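Local coordinates for enoyl-CoA hydratase (Mycolicibacterium smegmatis, PDB 7MCM) that catalyses the reversible hydration of 2-enoyl-CoA to (3S)-3-hydroxyacyl-CoA, a step of fatty acid metabolism, as a member of the crotonase-like family, at the interface of chains A and B. Residues are numbered along the deposited sequence; one frame, centred on the assembly and turned at random. Chains: chain A/B, Enoyl-CoA hydratase.

Both contacts belong to the interface of chains A and B, two of the six copies in the deposited assembly, and the centres of their C-alpha atoms lie about 19 Å apart. They share no residue. On chain A, contact 1 uses the 3-10 helix 94-96, the loop 149-153 and the start of helix 154-162, and contact 2 the end of helix 164-173. On chain B, the last two modelled helices, 213-228 and 231-241, supply contact 1, while helix 197-209 supplies most of contact 2. Contact 1 is mainly apolar and amide-mediated, contact 2 strongly charged; if this pairing is the biological one, as the hexamers common in the crotonase family suggest, the two would fix how the subunits are turned against each other.

Contact 1: the interface of chains A and B. Residues chain A 93, 96, 149-153, 155; chain B 222, 234-235, 238-239, 241-242.
The last modelled helix 231-241 of chain B lies against the loop 149-153 of chain A, and two glutamine side chains, one from each subunit, bond to backbone groups across the interface. A:Gln96 runs extended and antiparallel past B:Leu235, its CG anti to the carbonyl carbon. Its amide nitrogen NE2 is shared between subunits: it donates to the carbonyl O of B:Leu235 at 2.8 Å, approaching from above that carbonyl's plane, and to O of A:Gly151 at 3.0 Å, in the carbonyl plane and nearly straight (172°). Both acceptors lie close to the plane of the A:Gln96 amide, so its rotation is fixed.

B:Gln242, bent at chi2 (100°), slides antiparallel past A:Ile149 and reads both backbone groups of that residue. OE1 receives the A:Ile149 N-H on a lone pair at 3.1 Å, while NE2 gives a more bent bond to A:Ile149 O. A primary amide suits this place because it offers an acceptor and a donor together.

Apolar groups fill the ground between. A:Ile149 crosses B:Leu222 at about a right angle, the CD1 methyls of the two residues 3.9 Å apart, and A:Thr155 also crosses this leucine. Small residues permit close approach: B:Ala238 CB faces the A:Pro150 carbonyl, and the CD2 branch of B:Leu235 rests 3.7 Å from CA of A:Gly153.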
loop_
_atom_site.group_PDB
_atom_site.type_symbol
_atom_site.label_atom_id
_atom_site.label_comp_id
_atom_site.label_asym_id
_atom_site.label_seq_id
_atom_site.Cartn_x
_atom_site.Cartn_y
_atom_site.Cartn_z
ATOM N N SER A 93 -17.657 -4.076 -14.338
ATOM C CA SER A 93 -17.839 -4.864 -15.553
ATOM C C SER A 93 -18.644 -6.140 -15.266
ATOM O O SER A 93 -18.613 -6.660 -14.149
ATOM C CB SER A 93 -16.479 -5.210 -16.171
ATOM O OG SER A 93 -16.633 -5.912 -17.392
ATOM N N GLN A 96 -17.080 -9.179 -14.086
ATOM C CA GLN A 96 -16.535 -8.951 -12.756
ATOM C C GLN A 96 -17.574 -9.091 -11.642
ATOM O O GLN A 96 -17.214 -8.953 -10.472
ATOM C CB GLN A 96 -15.855 -7.577 -12.695
ATOM C CG GLN A 96 -14.598 -7.512 -13.587
ATOM C CD GLN A 96 -13.802 -6.220 -13.445
ATOM O OE1 GLN A 96 -14.218 -5.295 -12.744
ATOM N NE2 GLN A 96 -12.656 -6.146 -14.134
ATOM N N ILE A 149 -6.824 -10.550 -22.262
ATOM C CA ILE A 149 -6.230 -10.720 -20.938
ATOM C C ILE A 149 -7.335 -11.201 -20.008
ATOM O O ILE A 149 -8.517 -11.133 -20.380
ATOM C CB ILE A 149 -5.564 -9.417 -20.461
ATOM C CG1 ILE A 149 -6.471 -8.199 -20.714
ATOM C CG2 ILE A 149 -4.263 -9.223 -21.224
ATOM C CD1 ILE A 149 -7.639 -8.002 -19.706
ATOM N N PRO A 150 -7.012 -11.720 -18.809
ATOM C CA PRO A 150 -8.078 -12.125 -17.880
ATOM C C PRO A 150 -8.838 -10.915 -17.364
ATOM O O PRO A 150 -8.368 -10.210 -16.465
ATOM C CB PRO A 150 -7.323 -12.854 -16.758
ATOM C CG PRO A 150 -5.976 -13.220 -17.363
ATOM C CD PRO A 150 -5.676 -12.106 -18.323
ATOM N N GLY A 151 -10.008 -10.654 -17.940
ATOM C CA GLY A 151 -10.731 -9.454 -17.589
ATOM C C GLY A 151 -11.429 -9.489 -16.253
ATOM O O GLY A 151 -12.039 -8.494 -15.854
ATOM N N ASP A 152 -11.359 -10.611 -15.540
ATOM C CA ASP A 152 -12.123 -10.802 -14.314
ATOM C C ASP A 152 -11.263 -10.760 -13.055
ATOM O O ASP A 152 -11.753 -11.103 -11.974
ATOM C CB ASP A 152 -12.881 -12.130 -14.383
ATOM C CG ASP A 152 -11.965 -13.305 -14.647
ATOM O OD1 ASP A 152 -10.726 -13.110 -14.653
ATOM O OD2 ASP A 152 -12.481 -14.419 -14.889
ATOM N N GLY A 153 -10.000 -10.346 -13.158
ATOM C CA GLY A 153 -9.133 -10.289 -11.996
ATOM C C GLY A 153 -8.286 -11.521 -11.761
ATOM O O GLY A 153 -7.593 -11.593 -10.732
ATOM N N THR A 155 -5.486 -12.304 -12.931
ATOM C CA THR A 155 -4.060 -12.000 -12.764
ATOM C C THR A 155 -3.712 -11.590 -11.334
ATOM O O THR A 155 -2.534 -11.640 -10.948
ATOM C CB THR A 155 -3.610 -10.886 -13.723
ATOM O OG1 THR A 155 -4.352 -9.685 -13.466
ATOM C CG2 THR A 155 -3.800 -11.290 -15.195
ATOM N N LEU B 222 -0.444 -6.492 -17.018
ATOM C CA LEU B 222 -1.404 -6.804 -15.960
ATOM C C LEU B 222 -0.777 -7.596 -14.825
ATOM O O LEU B 222 -1.059 -7.331 -13.651
ATOM C CB LEU B 222 -2.587 -7.598 -16.507
ATOM C CG LEU B 222 -3.915 -6.878 -16.521
ATOM C CD1 LEU B 222 -5.045 -7.865 -16.831
ATOM C CD2 LEU B 222 -4.143 -6.178 -15.198
ATOM N N THR B 234 -6.460 -3.801 -9.899
ATOM C CA THR B 234 -6.303 -4.773 -10.967
ATOM C C THR B 234 -7.602 -4.934 -11.749
ATOM O O THR B 234 -7.579 -4.998 -12.982
ATOM C CB THR B 234 -5.826 -6.109 -10.392
ATOM O OG1 THR B 234 -4.521 -5.949 -9.825
ATOM C CG2 THR B 234 -5.774 -7.177 -11.470
ATOM N N LEU B 235 -8.748 -4.961 -11.052
ATOM C CA LEU B 235 -10.035 -5.085 -11.738
ATOM C C LEU B 235 -10.303 -3.892 -12.651
ATOM O O LEU B 235 -10.821 -4.054 -13.760
ATOM C CB LEU B 235 -11.165 -5.235 -10.720
ATOM C CG LEU B 235 -11.235 -6.538 -9.926
ATOM C CD1 LEU B 235 -12.340 -6.424 -8.866
ATOM C CD2 LEU B 235 -11.500 -7.718 -10.833
ATOM N N ALA B 238 -7.879 -4.275 -15.722
ATOM C CA ALA B 238 -8.328 -5.351 -16.600
ATOM C C ALA B 238 -9.570 -4.952 -17.389
ATOM O O ALA B 238 -9.667 -5.236 -18.587
ATOM C CB ALA B 238 -8.593 -6.617 -15.786
ATOM N N ALA B 239 -10.534 -4.303 -16.730
ATOM C CA ALA B 239 -11.724 -3.834 -17.423
ATOM C C ALA B 239 -11.371 -2.812 -18.496
ATOM O O ALA B 239 -11.949 -2.826 -19.583
ATOM C CB ALA B 239 -12.716 -3.244 -16.421
ATOM N N LEU B 241 -8.452 -2.554 -20.122
ATOM C CA LEU B 241 -7.597 -3.081 -21.178
ATOM C C LEU B 241 -8.374 -3.962 -22.132
ATOM O O LEU B 241 -7.961 -4.129 -23.286
ATOM C CB LEU B 241 -6.440 -3.878 -20.567
ATOM C CG LEU B 241 -5.277 -3.095 -19.968
ATOM C CD1 LEU B 241 -4.385 -4.036 -19.211
ATOM C CD2 LEU B 241 -4.492 -2.399 -21.078
ATOM N N GLN B 242 -9.469 -4.543 -21.662
ATOM C CA GLN B 242 -10.253 -5.469 -22.444
ATOM C C GLN B 242 -11.292 -4.726 -23.284
ATOM O O GLN B 242 -10.964 -3.893 -24.130
ATOM C CB GLN B 242 -10.937 -6.489 -21.540
ATOM C CG GLN B 242 -11.374 -7.700 -22.317
ATOM C CD GLN B 242 -10.395 -8.844 -22.145
ATOM O OE1 GLN B 242 -9.345 -8.894 -22.806
ATOM N NE2 GLN B 242 -10.753 -9.797 -21.283
#

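Contact 2: the interface of chains A and B. Residues chain A 169, 172-173, 175; chain B 108, 130, 204, 207-208, 210.
Charge dominates this helix-end contact, in which the end of chain A helix 164-173 and the following A:Asp175 meet the end of chain B helix 197-209. B:Arg207, bent at chi3 (56°), sets its guanidinium between two carboxylates. Its NE makes a straight salt bridge of 2.8 Å to OD2 of A:Asp175, on the anti lone pair, with the two planes nearly coplanar. NH1 bridges to OE2 of A:Glu169 at 3.0 Å; that oxygen lies near the guanidinium plane but is met from above its own carboxylate, the planes standing 73° apart. A long side chain ending in a flat guanidinium with several N-H groups suits this double task. B:Lys210 comes tip to tip with A:Asp175, NZ meeting the syn lone pair of OD1 at 2.9 Å. The two cations would be expected to favour a charged aspartate.

Hydrogen bonds within each chain position these groups. A:Thr173 OG1 donates to A:Glu169 O and receives the A:Asp175 N-H at 3.1 Å, bracing the turn that presents the aspartate. B:Lys210 NZ likewise caps B:Arg207 O at 2.8 Å, on a lone pair.

Apolar packing lies alongside. A:Leu172 crosses B:Pro108 obliquely, its CD1 touching CB and CG of the ring, and A:Glu169 CB meets B:Leu130 CD2. The methyl CG2 of A:Thr173 rests obliquely on B:Ile208, 3.5 Å from its CG1.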
loop_
_atom_site.group_PDB
_atom_site.type_symbol
_atom_site.label_atom_id
_atom_site.label_comp_id
_atom_site.label_asym_id
_atom_site.label_seq_id
_atom_site.Cartn_x
_atom_site.Cartn_y
_atom_site.Cartn_z
ATOM N N GLU A 169 4.009 -18.221 -16.541
ATOM C CA GLU A 169 3.990 -19.318 -17.503
ATOM C C GLU A 169 2.568 -19.617 -17.952
ATOM O O GLU A 169 2.307 -19.774 -19.149
ATOM C CB GLU A 169 4.645 -20.573 -16.919
ATOM C CG GLU A 169 4.595 -21.775 -17.860
ATOM C CD GLU A 169 5.222 -23.025 -17.261
ATOM O OE1 GLU A 169 5.881 -22.909 -16.211
ATOM O OE2 GLU A 169 5.020 -24.129 -17.809
ATOM N N LEU A 172 1.014 -16.364 -19.981
ATOM C CA LEU A 172 1.660 -15.950 -21.214
ATOM C C LEU A 172 1.670 -17.043 -22.271
ATOM O O LEU A 172 1.768 -16.732 -23.463
ATOM C CB LEU A 172 3.094 -15.484 -20.922
ATOM C CG LEU A 172 3.139 -14.361 -19.875
ATOM C CD1 LEU A 172 4.582 -14.045 -19.470
ATOM C CD2 LEU A 172 2.418 -13.113 -20.340
ATOM N N THR A 173 1.584 -18.310 -21.871
ATOM C CA THR A 173 1.401 -19.378 -22.849
ATOM C C THR A 173 -0.064 -19.727 -23.057
ATOM O O THR A 173 -0.451 -20.135 -24.169
ATOM C CB THR A 173 2.157 -20.646 -22.428
ATOM O OG1 THR A 173 1.515 -21.238 -21.289
ATOM C CG2 THR A 173 3.606 -20.329 -22.089
ATOM N N ASP A 175 -1.396 -22.287 -21.821
ATOM C CA ASP A 175 -1.449 -23.733 -21.989
ATOM C C ASP A 175 -2.089 -24.422 -20.787
ATOM O O ASP A 175 -2.201 -23.865 -19.692
ATOM C CB ASP A 175 -0.054 -24.296 -22.236
ATOM C CG ASP A 175 0.511 -23.854 -23.568
ATOM O OD1 ASP A 175 -0.289 -23.434 -24.441
ATOM O OD2 ASP A 175 1.747 -23.917 -23.737
ATOM N N PRO B 108 8.115 -10.530 -21.980
ATOM C CA PRO B 108 8.583 -11.493 -20.974
ATOM C C PRO B 108 10.050 -11.829 -21.173
ATOM O O PRO B 108 10.521 -11.961 -22.303
ATOM C CB PRO B 108 7.713 -12.730 -21.232
ATOM C CG PRO B 108 6.623 -12.297 -22.136
ATOM C CD PRO B 108 6.982 -11.030 -22.780
ATOM N N LEU B 130 10.818 -15.624 -15.602
ATOM C CA LEU B 130 10.881 -17.077 -15.485
ATOM C C LEU B 130 12.347 -17.473 -15.458
ATOM O O LEU B 130 13.167 -16.837 -16.117
ATOM C CB LEU B 130 10.222 -17.795 -16.694
ATOM C CG LEU B 130 8.735 -17.627 -16.985
ATOM C CD1 LEU B 130 8.539 -16.943 -18.308
ATOM C CD2 LEU B 130 8.047 -18.973 -16.993
ATOM N N LEU B 204 10.149 -23.185 -24.395
ATOM C CA LEU B 204 9.339 -22.363 -23.498
ATOM C C LEU B 204 8.971 -21.032 -24.147
ATOM O O LEU B 204 7.805 -20.622 -24.135
ATOM C CB LEU B 204 10.099 -22.130 -22.188
ATOM C CG LEU B 204 9.413 -21.290 -21.112
ATOM C CD1 LEU B 204 8.073 -21.908 -20.711
ATOM C CD2 LEU B 204 10.323 -21.119 -19.889
ATOM N N ARG B 207 6.156 -21.366 -26.688
ATOM C CA ARG B 207 4.816 -21.526 -26.116
ATOM C C ARG B 207 4.187 -20.173 -25.806
ATOM O O ARG B 207 2.957 -20.039 -25.809
ATOM C CB ARG B 207 4.879 -22.369 -24.841
ATOM C CG ARG B 207 5.192 -23.855 -25.018
ATOM C CD ARG B 207 5.468 -24.489 -23.632
ATOM N NE ARG B 207 4.345 -24.265 -22.727
ATOM C CZ ARG B 207 4.391 -24.339 -21.402
ATOM N NH1 ARG B 207 5.514 -24.629 -20.756
ATOM N NH2 ARG B 207 3.278 -24.115 -20.705
ATOM N N ILE B 208 5.020 -19.161 -25.564
ATOM C CA ILE B 208 4.545 -17.792 -25.415
ATOM C C ILE B 208 4.380 -17.130 -26.772
ATOM O O ILE B 208 3.352 -16.505 -27.051
ATOM C CB ILE B 208 5.512 -16.987 -24.529
ATOM C CG1 ILE B 208 5.591 -17.593 -23.119
ATOM C CG2 ILE B 208 5.103 -15.517 -24.490
ATOM C CD1 ILE B 208 6.667 -16.935 -22.265
ATOM N N LYS B 210 3.782 -18.101 -29.693
ATOM C CA LYS B 210 2.717 -18.513 -30.602
ATOM C C LYS B 210 1.490 -17.615 -30.483
ATOM O O LYS B 210 0.687 -17.554 -31.415
ATOM C CB LYS B 210 2.340 -19.974 -30.332
ATOM C CG LYS B 210 1.673 -20.226 -28.932
ATOM C CD LYS B 210 1.016 -21.624 -28.927
ATOM C CE LYS B 210 0.288 -21.930 -27.618
ATOM N NZ LYS B 210 1.247 -22.155 -26.498
#